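Long-range contacts in nucleoporin NUP170 (Chaetomium thermophilum, PDB 5HAX), which probably serves as a scaffold subunit of the nuclear pore complex, joining an N-terminal beta-propeller to an alpha-helical C-terminal region: residues S380-R385 with V394-P399; N436-I441 with L477-V482; G521-I526 with L584-D589; A559-G564 with T645-A650; E680-G685 with Q719-T724. All blocks are in the same frame, centred on the assembly; numbering follows the deposited sequence.

Interaction 1. Residues S380-R385 with V394-P399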
# COMPACT_ATOMS: atom_id res chain seq x y z
N SER A 380 14.67 -18.20 -7.09
CA SER A 380 13.47 -17.41 -6.90
C SER A 380 12.50 -17.69 -8.04
O SER A 380 12.81 -17.41 -9.21
CB SER A 380 13.80 -15.92 -6.83
OG SER A 380 14.58 -15.63 -5.68
N ALA A 381 11.33 -18.25 -7.71
CA ALA A 381 10.35 -18.64 -8.72
C ALA A 381 9.31 -17.55 -8.98
O ALA A 381 8.91 -17.34 -10.13
CB ALA A 381 9.64 -19.93 -8.28
N LEU A 382 8.87 -16.86 -7.93
CA LEU A 382 7.88 -15.80 -8.03
C LEU A 382 8.31 -14.65 -7.13
O LEU A 382 8.93 -14.87 -6.08
CB LEU A 382 6.49 -16.28 -7.61
CG LEU A 382 5.87 -17.42 -8.43
CD1 LEU A 382 4.66 -17.99 -7.70
CD2 LEU A 382 5.48 -16.92 -9.81
N GLY A 383 7.96 -13.44 -7.53
CA GLY A 383 8.32 -12.26 -6.76
C GLY A 383 7.32 -11.14 -6.93
O GLY A 383 6.74 -10.96 -8.01
N PHE A 384 7.13 -10.37 -5.86
CA PHE A 384 6.17 -9.27 -5.83
C PHE A 384 6.72 -8.12 -5.01
O PHE A 384 7.39 -8.33 -3.99
CB PHE A 384 4.83 -9.73 -5.23
CG PHE A 384 4.27 -10.97 -5.86
CD1 PHE A 384 3.35 -10.88 -6.89
CD2 PHE A 384 4.65 -12.22 -5.42
CE1 PHE A 384 2.83 -12.02 -7.47
CE2 PHE A 384 4.14 -13.37 -5.99
CZ PHE A 384 3.22 -13.27 -7.02
N ARG A 385 6.44 -6.89 -5.46
CA ARG A 385 6.78 -5.68 -4.71
C ARG A 385 5.55 -4.80 -4.60
O ARG A 385 4.85 -4.58 -5.59
CB ARG A 385 7.92 -4.90 -5.37
CG ARG A 385 8.37 -3.68 -4.56
CD ARG A 385 9.28 -2.76 -5.37
NE ARG A 385 9.78 -1.64 -4.58
CZ ARG A 385 9.11 -0.50 -4.38
NH1 ARG A 385 7.91 -0.32 -4.90
NH2 ARG A 385 9.65 0.46 -3.64
N VAL A 394 9.19 -16.03 -3.49
CA VAL A 394 8.92 -17.46 -3.34
C VAL A 394 10.19 -18.19 -3.75
O VAL A 394 10.52 -18.28 -4.93
CB VAL A 394 7.72 -17.89 -4.20
CG1 VAL A 394 7.43 -19.37 -4.00
CG2 VAL A 394 6.50 -17.05 -3.87
N VAL A 395 10.92 -18.70 -2.76
CA VAL A 395 12.17 -19.42 -2.99
C VAL A 395 11.86 -20.91 -3.02
O VAL A 395 11.23 -21.44 -2.09
CB VAL A 395 13.21 -19.10 -1.90
CG1 VAL A 395 14.51 -19.85 -2.18
CG2 VAL A 395 13.46 -17.60 -1.84
N ARG A 396 12.30 -21.59 -4.07
CA ARG A 396 11.93 -22.97 -4.34
C ARG A 396 13.17 -23.85 -4.37
O ARG A 396 13.44 -24.55 -5.35
CB ARG A 396 11.16 -23.04 -5.66
CG ARG A 396 10.14 -24.15 -5.76
CD ARG A 396 9.08 -23.81 -6.80
NE ARG A 396 7.94 -23.09 -6.23
CZ ARG A 396 7.01 -22.47 -6.95
NH1 ARG A 396 6.01 -21.84 -6.34
NH2 ARG A 396 7.06 -22.48 -8.27
N LYS A 397 13.95 -23.83 -3.28
CA LYS A 397 15.17 -24.63 -3.21
C LYS A 397 14.87 -26.12 -3.30
O LYS A 397 15.67 -26.89 -3.84
CB LYS A 397 15.94 -24.33 -1.93
CG LYS A 397 16.80 -23.09 -2.00
CD LYS A 397 17.55 -22.86 -0.70
CE LYS A 397 18.49 -21.67 -0.80
NZ LYS A 397 19.55 -21.87 -1.83
N HIS A 398 13.72 -26.54 -2.77
CA HIS A 398 13.28 -27.92 -2.85
C HIS A 398 11.97 -28.00 -3.62
O HIS A 398 11.14 -27.08 -3.54
CB HIS A 398 13.11 -28.51 -1.44
CG HIS A 398 14.29 -28.29 -0.56
ND1 HIS A 398 15.48 -28.97 -0.72
CD2 HIS A 398 14.48 -27.44 0.49
CE1 HIS A 398 16.35 -28.56 0.20
NE2 HIS A 398 15.77 -27.64 0.94
N PRO A 399 11.74 -29.08 -4.36
CA PRO A 399 10.62 -29.11 -5.31
C PRO A 399 9.26 -29.36 -4.66
O PRO A 399 8.26 -29.37 -5.38
CB PRO A 399 11.00 -30.26 -6.25
CG PRO A 399 11.93 -31.15 -5.45
CD PRO A 399 12.33 -30.42 -4.19

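Interaction 2. Residues N436-I441 with L477-V482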
# COMPACT_ATOMS: atom_id res chain seq x y z
N ASN A 436 4.60 -28.53 3.95
CA ASN A 436 4.91 -29.41 2.83
C ASN A 436 3.69 -29.59 1.95
O ASN A 436 2.60 -29.93 2.43
CB ASN A 436 5.40 -30.77 3.35
CG ASN A 436 5.39 -31.84 2.28
OD1 ASN A 436 4.59 -32.77 2.32
ND2 ASN A 436 6.29 -31.72 1.31
N GLY A 437 3.87 -29.36 0.65
CA GLY A 437 2.80 -29.45 -0.32
C GLY A 437 2.24 -28.11 -0.76
O GLY A 437 1.57 -28.05 -1.80
N ASN A 438 2.50 -27.05 -0.01
CA ASN A 438 2.01 -25.72 -0.35
C ASN A 438 2.87 -25.14 -1.47
O ASN A 438 4.04 -24.79 -1.24
CB ASN A 438 2.02 -24.80 0.86
CG ASN A 438 0.75 -24.91 1.69
OD1 ASN A 438 -0.28 -24.33 1.35
ND2 ASN A 438 0.83 -25.65 2.80
N ARG A 439 2.31 -25.05 -2.67
CA ARG A 439 2.94 -24.36 -3.79
C ARG A 439 2.27 -23.00 -3.94
O ARG A 439 1.07 -22.92 -4.21
CB ARG A 439 2.81 -25.16 -5.08
CG ARG A 439 3.55 -24.55 -6.26
CD ARG A 439 3.36 -25.38 -7.52
NE ARG A 439 4.45 -25.20 -8.47
CZ ARG A 439 5.63 -25.80 -8.37
NH1 ARG A 439 6.57 -25.57 -9.28
NH2 ARG A 439 5.89 -26.62 -7.36
N THR A 440 3.04 -21.93 -3.75
CA THR A 440 2.50 -20.59 -3.89
C THR A 440 2.18 -20.30 -5.36
O THR A 440 2.95 -20.63 -6.26
CB THR A 440 3.49 -19.55 -3.36
OG1 THR A 440 3.84 -19.88 -2.01
CG2 THR A 440 2.89 -18.15 -3.40
N ILE A 441 1.02 -19.68 -5.58
CA ILE A 441 0.54 -19.37 -6.92
C ILE A 441 0.54 -17.87 -7.17
O ILE A 441 1.00 -17.40 -8.22
CB ILE A 441 -0.87 -19.96 -7.14
CG1 ILE A 441 -0.80 -21.49 -7.14
CG2 ILE A 441 -1.48 -19.46 -8.45
CD1 ILE A 441 -2.14 -22.18 -7.08
N LEU A 477 -2.04 -16.91 -2.08
CA LEU A 477 -2.78 -18.05 -2.60
C LEU A 477 -1.83 -19.21 -2.87
O LEU A 477 -0.84 -19.06 -3.59
CB LEU A 477 -3.51 -17.66 -3.88
CG LEU A 477 -4.22 -18.79 -4.65
CD1 LEU A 477 -5.39 -19.34 -3.84
CD2 LEU A 477 -4.68 -18.31 -6.01
N THR A 478 -2.14 -20.37 -2.29
CA THR A 478 -1.45 -21.62 -2.57
C THR A 478 -2.45 -22.61 -3.16
O THR A 478 -3.63 -22.31 -3.33
CB THR A 478 -0.80 -22.20 -1.31
OG1 THR A 478 -1.81 -22.73 -0.45
CG2 THR A 478 0.01 -21.14 -0.57
N ASN A 479 -1.95 -23.80 -3.49
CA ASN A 479 -2.79 -24.87 -4.01
C ASN A 479 -3.66 -25.51 -2.94
O ASN A 479 -4.46 -26.39 -3.26
CB ASN A 479 -1.93 -25.93 -4.69
CG ASN A 479 -0.91 -26.54 -3.74
OD1 ASN A 479 -0.41 -25.88 -2.83
ND2 ASN A 479 -0.58 -27.81 -3.96
N THR A 480 -3.51 -25.10 -1.67
CA THR A 480 -4.30 -25.63 -0.57
C THR A 480 -5.16 -24.59 0.13
O THR A 480 -6.10 -24.98 0.83
CB THR A 480 -3.38 -26.29 0.47
OG1 THR A 480 -2.63 -25.28 1.16
CG2 THR A 480 -2.43 -27.28 -0.19
N GLY A 481 -4.87 -23.31 -0.02
CA GLY A 481 -5.65 -22.29 0.65
C GLY A 481 -5.06 -20.91 0.44
O GLY A 481 -4.13 -20.72 -0.35
N VAL A 482 -5.63 -19.95 1.18
CA VAL A 482 -5.22 -18.55 1.14
C VAL A 482 -4.72 -18.19 2.53
O VAL A 482 -5.46 -18.32 3.52
CB VAL A 482 -6.38 -17.63 0.73
CG1 VAL A 482 -5.95 -16.16 0.80
CG2 VAL A 482 -6.87 -17.98 -0.66

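Interaction 3. Residues G521-I526 with L584-D589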
# COMPACT_ATOMS: atom_id res chain seq x y z
N GLY A 521 15.51 5.92 17.14
CA GLY A 521 15.72 7.16 17.84
C GLY A 521 14.80 7.29 19.04
O GLY A 521 13.79 6.59 19.18
N ARG A 522 15.15 8.22 19.94
CA ARG A 522 14.44 8.32 21.21
C ARG A 522 13.03 8.85 21.02
O ARG A 522 12.09 8.35 21.65
CB ARG A 522 15.23 9.21 22.18
CG ARG A 522 14.72 9.15 23.62
CD ARG A 522 15.63 9.91 24.58
NE ARG A 522 16.99 9.38 24.58
CZ ARG A 522 17.42 8.39 25.37
NH1 ARG A 522 18.68 7.99 25.29
NH2 ARG A 522 16.60 7.81 26.23
N VAL A 523 12.85 9.86 20.16
CA VAL A 523 11.53 10.47 20.01
C VAL A 523 10.53 9.46 19.45
O VAL A 523 9.42 9.31 19.98
CB VAL A 523 11.62 11.72 19.11
CG1 VAL A 523 10.22 12.26 18.79
CG2 VAL A 523 12.46 12.80 19.79
N GLU A 524 10.90 8.76 18.38
CA GLU A 524 10.00 7.77 17.80
C GLU A 524 9.68 6.66 18.79
O GLU A 524 8.54 6.18 18.84
CB GLU A 524 10.62 7.19 16.52
CG GLU A 524 10.68 8.16 15.35
CD GLU A 524 9.33 8.38 14.68
OE1 GLU A 524 8.38 7.64 14.99
OE2 GLU A 524 9.23 9.29 13.83
N THR A 525 10.66 6.26 19.60
CA THR A 525 10.43 5.20 20.57
C THR A 525 9.46 5.65 21.66
O THR A 525 8.54 4.92 22.03
CB THR A 525 11.75 4.75 21.19
OG1 THR A 525 12.67 4.36 20.16
CG2 THR A 525 11.53 3.57 22.13
N ILE A 526 9.68 6.85 22.20
CA ILE A 526 8.80 7.36 23.25
C ILE A 526 7.41 7.64 22.68
O ILE A 526 6.40 7.50 23.39
CB ILE A 526 9.41 8.62 23.89
CG1 ILE A 526 10.75 8.28 24.57
CG2 ILE A 526 8.45 9.26 24.89
CD1 ILE A 526 10.63 7.30 25.73
N LEU A 584 13.55 21.24 24.21
CA LEU A 584 12.53 20.53 24.96
C LEU A 584 12.84 19.04 25.02
O LEU A 584 13.63 18.51 24.23
CB LEU A 584 11.16 20.76 24.32
CG LEU A 584 10.71 22.22 24.26
CD1 LEU A 584 9.45 22.37 23.43
CD2 LEU A 584 10.49 22.78 25.66
N SER A 585 12.22 18.37 25.99
CA SER A 585 12.49 16.96 26.21
C SER A 585 11.99 16.12 25.03
O SER A 585 11.16 16.55 24.23
CB SER A 585 11.82 16.47 27.49
OG SER A 585 10.41 16.40 27.34
N SER A 586 12.53 14.90 24.93
CA SER A 586 12.02 13.94 23.96
C SER A 586 10.59 13.53 24.28
O SER A 586 9.86 13.11 23.38
CB SER A 586 12.92 12.71 23.92
OG SER A 586 14.24 13.07 23.53
N ARG A 587 10.18 13.65 25.55
CA ARG A 587 8.80 13.39 25.92
C ARG A 587 7.86 14.39 25.26
O ARG A 587 6.77 14.02 24.79
CB ARG A 587 8.67 13.45 27.44
CG ARG A 587 7.42 12.83 28.01
CD ARG A 587 7.41 12.89 29.54
NE ARG A 587 8.50 12.12 30.14
CZ ARG A 587 9.69 12.62 30.48
NH1 ARG A 587 10.61 11.82 31.02
NH2 ARG A 587 9.98 13.90 30.29
N HIS A 588 8.26 15.66 25.20
CA HIS A 588 7.44 16.68 24.55
C HIS A 588 7.35 16.44 23.04
O HIS A 588 6.26 16.45 22.47
CB HIS A 588 8.00 18.07 24.82
CG HIS A 588 7.45 19.12 23.90
ND1 HIS A 588 7.98 19.38 22.65
CD2 HIS A 588 6.41 19.97 24.04
CE1 HIS A 588 7.29 20.34 22.07
NE2 HIS A 588 6.33 20.72 22.89
N ASP A 589 8.50 16.25 22.39
CA ASP A 589 8.50 16.02 20.95
C ASP A 589 7.66 14.79 20.60
O ASP A 589 6.97 14.77 19.57
CB ASP A 589 9.93 15.85 20.45
CG ASP A 589 10.82 17.04 20.79
OD1 ASP A 589 10.30 18.17 20.85
OD2 ASP A 589 12.03 16.84 21.00

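Interaction 4. Residues A559-G564 with T645-A650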
# COMPACT_ATOMS: atom_id res chain seq x y z
N ALA A 559 7.53 3.40 30.48
CA ALA A 559 8.60 3.75 29.55
C ALA A 559 8.49 5.21 29.12
O ALA A 559 9.51 5.89 28.95
CB ALA A 559 8.55 2.83 28.33
N PHE A 560 7.27 5.71 28.95
CA PHE A 560 7.07 7.11 28.57
C PHE A 560 7.58 8.05 29.65
O PHE A 560 8.17 9.10 29.34
CB PHE A 560 5.58 7.34 28.29
CG PHE A 560 5.26 8.73 27.82
CD1 PHE A 560 4.63 9.64 28.66
CD2 PHE A 560 5.56 9.13 26.53
CE1 PHE A 560 4.32 10.91 28.23
CE2 PHE A 560 5.25 10.40 26.09
CZ PHE A 560 4.63 11.29 26.94
N ILE A 561 7.38 7.69 30.92
CA ILE A 561 7.84 8.53 32.02
C ILE A 561 9.34 8.40 32.21
O ILE A 561 10.07 9.40 32.23
CB ILE A 561 7.08 8.14 33.31
CG1 ILE A 561 5.60 8.50 33.18
CG2 ILE A 561 7.69 8.82 34.53
CD1 ILE A 561 4.72 7.88 34.26
N GLU A 562 9.84 7.17 32.35
CA GLU A 562 11.20 6.95 32.82
C GLU A 562 12.25 7.34 31.79
O GLU A 562 13.34 7.78 32.17
CB GLU A 562 11.38 5.48 33.20
CG GLU A 562 10.62 5.06 34.45
CD GLU A 562 11.27 5.57 35.73
OE1 GLU A 562 10.54 6.12 36.58
OE2 GLU A 562 12.50 5.42 35.88
N TYR A 563 11.96 7.19 30.50
CA TYR A 563 12.95 7.38 29.45
C TYR A 563 12.63 8.56 28.54
O TYR A 563 13.21 8.69 27.46
CB TYR A 563 13.09 6.10 28.62
CG TYR A 563 13.19 4.85 29.46
CD1 TYR A 563 14.30 4.61 30.26
CD2 TYR A 563 12.18 3.89 29.44
CE1 TYR A 563 14.40 3.46 31.03
CE2 TYR A 563 12.27 2.74 30.20
CZ TYR A 563 13.38 2.53 30.99
OH TYR A 563 13.47 1.39 31.75
N GLY A 564 11.72 9.44 28.97
CA GLY A 564 11.32 10.58 28.16
C GLY A 564 12.30 11.73 28.13
O GLY A 564 12.09 12.68 27.36
N THR A 645 2.27 12.25 37.78
CA THR A 645 3.45 11.41 37.62
C THR A 645 4.28 11.76 36.39
O THR A 645 5.45 11.36 36.32
CB THR A 645 3.04 9.93 37.53
OG1 THR A 645 2.10 9.76 36.47
CG2 THR A 645 2.42 9.47 38.84
N ILE A 646 3.72 12.48 35.42
CA ILE A 646 4.43 12.84 34.20
C ILE A 646 5.10 14.19 34.41
O ILE A 646 4.45 15.17 34.80
CB ILE A 646 3.48 12.87 33.00
CG1 ILE A 646 2.98 11.46 32.68
CG2 ILE A 646 4.16 13.48 31.78
CD1 ILE A 646 1.85 11.41 31.68
N GLN A 647 6.40 14.25 34.13
CA GLN A 647 7.16 15.48 34.30
C GLN A 647 6.67 16.54 33.32
O GLN A 647 6.46 16.26 32.14
CB GLN A 647 8.65 15.23 34.08
CG GLN A 647 9.26 14.16 34.98
CD GLN A 647 9.15 12.76 34.39
OE1 GLN A 647 8.24 12.47 33.62
NE2 GLN A 647 10.09 11.89 34.76
N GLY A 648 6.48 17.76 33.82
CA GLY A 648 6.12 18.90 33.01
C GLY A 648 4.64 19.25 33.05
O GLY A 648 4.29 20.41 32.80
N LEU A 649 3.78 18.28 33.33
CA LEU A 649 2.34 18.56 33.39
C LEU A 649 2.01 19.43 34.59
O LEU A 649 1.42 20.51 34.44
CB LEU A 649 1.55 17.25 33.43
CG LEU A 649 1.68 16.34 32.20
CD1 LEU A 649 0.75 15.15 32.34
CD2 LEU A 649 1.39 17.08 30.91
N ALA A 650 2.37 18.98 35.78
CA ALA A 650 2.20 19.81 36.97
C ALA A 650 3.18 20.98 36.93
O ALA A 650 4.26 20.88 36.33
CB ALA A 650 2.42 18.98 38.23

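Interaction 5. Residues E680-G685 with Q719-T724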
# COMPACT_ATOMS: atom_id res chain seq x y z
N GLU A 680 -7.77 20.13 23.23
CA GLU A 680 -9.16 20.44 23.54
C GLU A 680 -9.78 21.30 22.44
O GLU A 680 -10.96 21.13 22.10
CB GLU A 680 -9.27 21.13 24.90
CG GLU A 680 -8.64 22.52 24.97
CD GLU A 680 -8.89 23.20 26.31
OE1 GLU A 680 -8.82 22.52 27.35
OE2 GLU A 680 -9.17 24.42 26.31
N SER A 681 -9.00 22.21 21.87
CA SER A 681 -9.49 23.01 20.74
C SER A 681 -9.77 22.13 19.53
O SER A 681 -10.74 22.36 18.80
CB SER A 681 -8.47 24.10 20.39
OG SER A 681 -8.92 24.88 19.30
N ILE A 682 -8.93 21.11 19.30
CA ILE A 682 -9.17 20.18 18.20
C ILE A 682 -10.49 19.45 18.41
O ILE A 682 -11.31 19.31 17.49
CB ILE A 682 -8.00 19.19 18.06
CG1 ILE A 682 -6.78 19.89 17.46
CG2 ILE A 682 -8.39 18.00 17.19
CD1 ILE A 682 -5.48 19.14 17.68
N SER A 683 -10.72 18.96 19.64
CA SER A 683 -11.95 18.23 19.92
C SER A 683 -13.17 19.14 19.79
O SER A 683 -14.19 18.74 19.22
CB SER A 683 -11.88 17.62 21.32
OG SER A 683 -13.02 16.81 21.57
N GLU A 684 -13.08 20.36 20.31
CA GLU A 684 -14.17 21.32 20.13
C GLU A 684 -14.40 21.61 18.66
O GLU A 684 -15.55 21.66 18.20
CB GLU A 684 -13.85 22.62 20.88
CG GLU A 684 -13.89 22.50 22.39
CD GLU A 684 -13.50 23.79 23.09
OE1 GLU A 684 -13.40 24.83 22.40
OE2 GLU A 684 -13.29 23.76 24.32
N GLY A 685 -13.33 21.81 17.90
CA GLY A 685 -13.47 22.08 16.48
C GLY A 685 -14.15 20.95 15.73
O GLY A 685 -15.02 21.18 14.89
N GLN A 719 -7.04 26.57 10.69
CA GLN A 719 -7.59 27.88 11.05
C GLN A 719 -8.69 27.75 12.08
O GLN A 719 -8.77 28.54 13.03
CB GLN A 719 -8.10 28.58 9.79
CG GLN A 719 -7.01 28.88 8.77
CD GLN A 719 -7.53 29.03 7.35
OE1 GLN A 719 -8.69 28.74 7.07
NE2 GLN A 719 -6.67 29.48 6.45
N LEU A 720 -9.56 26.75 11.92
CA LEU A 720 -10.61 26.49 12.90
C LEU A 720 -10.02 26.20 14.27
O LEU A 720 -10.57 26.63 15.29
CB LEU A 720 -11.46 25.31 12.43
CG LEU A 720 -12.56 24.81 13.37
CD1 LEU A 720 -13.64 25.86 13.54
CD2 LEU A 720 -13.14 23.50 12.85
N PHE A 721 -8.90 25.48 14.32
CA PHE A 721 -8.35 25.02 15.59
C PHE A 721 -7.53 26.09 16.30
O PHE A 721 -7.52 26.13 17.53
CB PHE A 721 -7.46 23.79 15.37
CG PHE A 721 -8.20 22.56 14.90
CD1 PHE A 721 -9.53 22.36 15.20
CD2 PHE A 721 -7.53 21.60 14.16
CE1 PHE A 721 -10.20 21.23 14.76
CE2 PHE A 721 -8.19 20.46 13.72
CZ PHE A 721 -9.52 20.28 14.02
N SER A 722 -6.83 26.95 15.55
CA SER A 722 -5.73 27.72 16.12
C SER A 722 -5.69 29.19 15.70
O SER A 722 -4.72 29.87 16.05
CB SER A 722 -4.40 27.05 15.75
OG SER A 722 -4.23 27.02 14.34
N GLN A 723 -6.68 29.70 14.98
CA GLN A 723 -6.64 31.08 14.49
C GLN A 723 -7.94 31.81 14.80
O GLN A 723 -9.02 31.22 14.76
CB GLN A 723 -6.37 31.12 12.99
CG GLN A 723 -4.92 30.82 12.64
CD GLN A 723 -4.70 30.68 11.16
OE1 GLN A 723 -5.32 31.38 10.36
NE2 GLN A 723 -3.80 29.78 10.78
N THR A 724 -7.81 33.11 15.09
CA THR A 724 -8.96 33.93 15.43
C THR A 724 -10.02 33.95 14.34
O THR A 724 -11.20 33.69 14.65
CB THR A 724 -8.50 35.35 15.78
OG1 THR A 724 -7.59 35.30 16.89
CG2 THR A 724 -9.70 36.23 16.15

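Interaction 1. Residues S380-R385 with V394-P399
Val394 is the tightly held point of this contact, gripped through its backbone by two successive residues of strand 380-386. Ala381 N donates to Val394 O at 2.9 Å, arriving almost along the C=O axis, while Val394 N returns a bond to Leu382 O at 2.8 Å with an N-H...O angle of 172°. Because Ala381 and Leu382 both face Val394, and Ala381 has near-helical backbone angles (-94/-39°), the pattern is a classic beta bulge. It lies in the antiparallel hairpin of strands 380-386 and 390-395, at the edge of one blade of the propeller. Val394 CG2, anti to its own carbonyl carbon, packs 3.8 Å from Leu382 CB.

Farther along, the contact is looser. Arg396 folds back through a bend at chi3, which brings one face of its guanidinium under the Ala381 methyl; Ala381 CB sits 3.6 Å from Arg396 NH2, off-centre toward the rim. What fixes the charged group lies elsewhere: Arg396 NE forms a salt bridge with Asp402. Residues 397-399 make no contact with strand 380-386; Lys397 is tied to the loop before that strand, through Asp378 O and Arg375 O, and His398 and Pro399 are exposed and poorly ordered.

Interaction 2. Residues N436-I441 with L477-V482
The hairpin turn joining strands 473-478 and 481-487, in the propeller blade whose outer strand 50-57 comes from the N-terminal side of the chain, is clamped here by the loop leading into strand 440-445. The turn is braced from within: Thr478 OG1 accepts from Thr480 N at 3.2 Å, an ST turn. Its apex residue, Asn479, has CG between the backbone N and the carbonyl carbon (chi1 59°), which swings the amide over the incoming loop. There both ends of the amide are used. Asn479 ND2 donates to Gly437 O at 3.1 Å, nearly along the C=O axis and in the amide plane, and Asn479 OD1 accepts from Arg439 N at 2.8 Å, the N-H coming from above the carbonyl plane. Asn438 reaches the other way, its CG anti to the carbonyl carbon (chi1 -86°). Thr480 OG1 donates to Asn438 OD1 over a short 2.5 Å, and Thr478 OG1 lies 2.9 Å from the same oxygen, although its proton has a second possible acceptor. Where the strands begin to pair, Ile441 N bonds to Leu477 O at 2.8 Å and Ile441 CG2 touches Leu477 CD2 at 4.2 Å; both side chains also meet Leu75 of the neighbouring blade. Sharing a blade between strands from both ends of the domain is the velcro closure typical of beta-propellers.

Interaction 3. Residues G521-I526 with L584-D589
Val523 straddles Asp589 with both of its methyls: CG1, anti to the backbone N, and CG2, anti to the carbonyl carbon, each stand 4.0 Å from Asp589 CB, and the two side chains cross obliquely. Asp589 therefore offers its methylene to the valine, while its carboxylate is engaged within its own helix. His588 ND1 donates to Asp589 OD1 at 3.2 Å; the acceptor lies in the ring plane of the histidine, but the carboxylate is met from above its own plane. One face of that imidazole carries Leu584 CD1.

Arg522 sends CG out anti to its backbone N (chi1 -168°), so that Arg522 CG and CD come up to the Ser586 side chain, with Arg522 CD 3.6 Å from Ser586 OG. The contact thus joins the first turns of two helices, 522-533 and 586-599, in the alpha-helical part of the nucleoporin. Both starts are well defined. Ser585 is the N-cap of the second, its OG accepting from His588 N at 3.1 Å. Gly521, with positive phi (85°), forms the sharp junction from helix 506-520, and its carbonyl is held twice, by Thr525 N and by Thr525 OG1 at 2.7 Å.

Ile526 points toward the other helix: its CG2 rests 4.3 Å from Arg587 CA, against backbone and not against the arginine's long chain. Arg587 directs its CB away from Val523 and Ile526, and its guanidinium is bound at the end of helix 549-562, with NH1 donating to Ile561 O.

Interaction 4. Residues A559-G564 with T645-A650
Ile561 overlaps three consecutive loop residues, its branches sharing them out: CG1 on Ile646, CD1 on Thr645, CG2 between Thr645 and Gln647. Ile561 CG1, anti to the carbonyl carbon (chi1 -67°), meets Ile646 CG1 at 4.0 Å, the two side chains crossing at about a right angle. Beyond it, Ile561 CD1 comes up to Thr645 OG1 at 3.9 Å. The remaining branch, Ile561 CG2, anti to the backbone N, stands 3.8 Å from Thr645 O and equally far from Gln647 OE1, so the methyl lies among polar atoms.

Phe560 adds a second apolar touch: Ile646 CD1 approaches its ring at the edge, near the ring plane, 4.3 Å from Phe560 CE1. Phe560 also packs on Ile526 and Leu530 of helix 522-533.

Gln647 reaches back by a bend at chi2 (88°), which lays its amide beside the last turn of the helix; Gln647 NE2 is 3.5 Å from Ile561 O, a carbonyl bonded to Arg587. The same guanidinium binds Phe560 O through NE, and the arginine side chain also packs against Ile646 and Gln647. Backbone angles at Gln647 and Gly648 fit a type II beta turn, which carries the loop off toward helix 663-694.

The contact thus sets the C-terminal end of helix 549-562 against the long linker between helices 622-640 and 663-694. Between these two segments the evidence is for van der Waals packing, aliphatic on aliphatic, methyl on ring edge and methyl on oxygen; the directional bonding is left to Arg587, whose positive charge would probably be stabilised by the helix-end carbonyls of Phe560 and Ile561.

Interaction 5. Residues E680-G685 with Q719-T724
Phe721 O is the best-held polar atom here, and across the contact a single bond grips it: Ser681 OG donates at a short 2.6 Å. The hydroxyl lies in the carbonyl plane and on a lone pair (C=O...OG 132°). Ser681 can reach it because its OG stands anti to the backbone N, extended from helix 663-694 toward the short helix 717-722.

Most of the rest of the contact is the ring of Phe721, which is laid against the Ser681-Gly685 turn by CG standing anti to the carbonyl carbon (chi1 -66°). Over one face sits the backbone of Ile682: its CA is 4.0 Å from the ring centroid and 22° off the normal, a CH-pi contact. The side chain of Ile682 continues along the ring, with Ile682 CG1 3.8 Å from Phe721 CD2. At the edge, near the ring plane, Gly685 CA comes within 3.8 Å of Phe721 CE1; with no side chain at Gly685, the ring can press directly on the helix backbone. Leu720 flanks it, its CD2 3.6 Å from Gly685 O, and goes on to touch Phe688 and Val689 farther along helix 663-694.

Ile682 also meets Val632 of helix 622-640, so the contact belongs to a layered helical stack of the C-terminal region. Chemically it combines a ring seated on the Ile682 and Gly685 backbone and the Ile682 side chain with one well-aimed hydroxyl bond: the first provides buried apolar surface, and through the second the carbonyl of buried Phe721 is given a donor.

Overall arrangement
The five contacts form two groups on separate parts of the chain. Interactions 1 and 2 lie in adjoining sheets of the propeller, centres about 13 Å apart, and meet directly where Arg396 and Leu382 approach residues 439-441. Interactions 3 and 4, about 11 Å apart between centres, share the helical region; their segments alternate along the chain, which interleaves helices 522-533, 549-562 and 586-599, tied by Arg587. Interaction 5 comes last in sequence, about 25 Å from interaction 3 between centres, on helix 663-694. Its centre lies about 53 Å from that of interaction 1 and about 52 Å from that of interaction 2, consistent with an elongated scaffold of a propeller followed by a helical stack.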